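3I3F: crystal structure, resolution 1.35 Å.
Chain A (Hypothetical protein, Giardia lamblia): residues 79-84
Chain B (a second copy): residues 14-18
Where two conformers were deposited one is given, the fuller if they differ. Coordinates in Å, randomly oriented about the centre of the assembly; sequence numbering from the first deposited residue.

Chain A (79-84) LDYIVS
Chain B, residues 14-18: TPTFL

Two copies of one protein meet here without a hydrogen bond between the stretches; the contact buries 302 Å² in all. The touching parts run 53° apart, with Tyr81(A) CA and Thr14(B) CA 5.3 Å from each other. In chain A, Ile82(A) N donates to Leu79(A) O at 3.3 Å, closing a turn that leads into the strand beginning at Ile82(A). Tyr81(A) has phi/psi -105/1, Ile82(A) -67/130.

Thr14(B), chi1 p, lays its methyl over one face of the Tyr81(A) ring. Thr14(B) CG2 sits 3.8 Å from the centroid of the Tyr81(A) ring, 13° off its normal, a CH-pi contact. The ring is set by chi1 m and chi2 -96°. Thr14(B) CG2 also lies 3.4 Å from Asp80(A) O and 3.5 Å from Asp80(A) OD2.

Pro15(B), phi/psi -58/149 and C-gamma exo, points its CA-to-CB bond toward chain A. Pro15(B) CG is 3.5 Å from Tyr81(A) O, a close approach to a carbonyl. Its other contacts are apolar: Pro15(B) CG is 3.9 Å from CG2 of Val83(A), chi1 t, and Pro15(B) CD is 4.1 Å from Tyr81(A) CD1.

Thr16(B), -84/123, begins the chain B strand and makes no contact with the chain A stretch.

Phe17(B), -106/130, chi1 m and chi2 -76°, points its CA-to-CB bond sideways, but the end of its ring comes nearer. The ring edge meets backbone carbonyls: Phe17(B) CZ is 3.3 Å from Ile82(A) O, Phe17(B) CE1 4.0 Å from Val83(A) O.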

# COMPACT_ATOMS: atom_id res chain seq x y z
N LEU A 79 -9.86 -13.01 10.12
CA LEU A 79 -8.68 -13.34 9.32
C LEU A 79 -9.05 -13.95 7.97
O LEU A 79 -8.42 -13.65 6.96
CB LEU A 79 -7.76 -14.31 10.08
CG LEU A 79 -7.06 -13.76 11.32
CD1 LEU A 79 -6.40 -14.89 12.10
CD2 LEU A 79 -6.03 -12.70 10.93
N ASP A 80 -10.08 -14.79 7.96
CA ASP A 80 -10.55 -15.45 6.73
C ASP A 80 -11.29 -14.51 5.77
O ASP A 80 -11.64 -14.92 4.66
CB ASP A 80 -11.41 -16.68 7.06
CG ASP A 80 -12.59 -16.37 7.97
OD1 ASP A 80 -12.48 -15.45 8.81
OD2 ASP A 80 -13.62 -17.07 7.85
N TYR A 81 -11.51 -13.26 6.18
CA TYR A 81 -12.13 -12.26 5.32
C TYR A 81 -11.14 -11.23 4.77
O TYR A 81 -11.53 -10.32 4.03
CB TYR A 81 -13.26 -11.55 6.07
CG TYR A 81 -14.44 -12.45 6.33
CD1 TYR A 81 -15.54 -12.45 5.48
CD2 TYR A 81 -14.46 -13.30 7.43
CE1 TYR A 81 -16.63 -13.29 5.71
CE2 TYR A 81 -15.54 -14.14 7.67
CZ TYR A 81 -16.62 -14.13 6.81
OH TYR A 81 -17.69 -14.96 7.06
N ILE A 82 -9.86 -11.38 5.11
CA ILE A 82 -8.82 -10.50 4.58
C ILE A 82 -8.67 -10.74 3.08
O ILE A 82 -8.54 -11.89 2.64
CB ILE A 82 -7.46 -10.72 5.27
CG1 ILE A 82 -7.53 -10.29 6.74
CG2 ILE A 82 -6.36 -9.94 4.56
CD1 ILE A 82 -6.30 -10.68 7.54
N VAL A 83 -8.69 -9.65 2.32
CA VAL A 83 -8.52 -9.67 0.87
C VAL A 83 -7.05 -9.46 0.50
O VAL A 83 -6.51 -10.14 -0.38
CB VAL A 83 -9.35 -8.54 0.22
CG1 VAL A 83 -9.08 -8.45 -1.28
CG2 VAL A 83 -10.84 -8.74 0.50
N SER A 84 -6.42 -8.51 1.18
CA SER A 84 -5.05 -8.11 0.86
C SER A 84 -4.34 -7.58 2.10
O SER A 84 -4.97 -7.03 3.00
CB SER A 84 -5.08 -7.04 -0.23
OG SER A 84 -3.77 -6.67 -0.63
N THR B 14 -16.92 -15.82 2.58
CA THR B 14 -15.57 -15.20 2.52
C THR B 14 -15.24 -14.78 1.08
O THR B 14 -15.84 -15.30 0.14
CB THR B 14 -14.49 -16.17 3.03
OG1 THR B 14 -14.58 -17.41 2.32
CG2 THR B 14 -14.67 -16.43 4.52
N PRO B 15 -14.29 -13.84 0.90
CA PRO B 15 -13.91 -13.36 -0.43
C PRO B 15 -13.42 -14.45 -1.37
O PRO B 15 -12.83 -15.44 -0.93
CB PRO B 15 -12.77 -12.37 -0.14
CG PRO B 15 -12.98 -11.95 1.26
CD PRO B 15 -13.56 -13.13 1.97
N THR B 16 -13.66 -14.27 -2.67
CA THR B 16 -13.29 -15.26 -3.67
C THR B 16 -11.84 -15.09 -4.07
O THR B 16 -11.43 -14.01 -4.51
CB THR B 16 -14.18 -15.13 -4.92
OG1 THR B 16 -15.55 -15.15 -4.54
CG2 THR B 16 -13.90 -16.28 -5.89
N PHE B 17 -11.05 -16.15 -3.91
CA PHE B 17 -9.66 -16.15 -4.34
C PHE B 17 -9.51 -17.00 -5.59
O PHE B 17 -10.00 -18.13 -5.65
CB PHE B 17 -8.76 -16.67 -3.23
CG PHE B 17 -8.77 -15.80 -2.01
CD1 PHE B 17 -8.07 -14.60 -2.00
CD2 PHE B 17 -9.51 -16.15 -0.90
CE1 PHE B 17 -8.10 -13.78 -0.89
CE2 PHE B 17 -9.54 -15.33 0.22
CZ PHE B 17 -8.83 -14.15 0.22
N LEU B 18 -8.85 -16.43 -6.60
CA LEU B 18 -8.69 -17.08 -7.89
C LEU B 18 -7.22 -17.30 -8.19
O LEU B 18 -6.35 -16.64 -7.63
CB LEU B 18 -9.32 -16.23 -9.00
CG LEU B 18 -10.81 -15.92 -8.88
CD1 LEU B 18 -11.24 -14.93 -9.95
CD2 LEU B 18 -11.64 -17.20 -8.97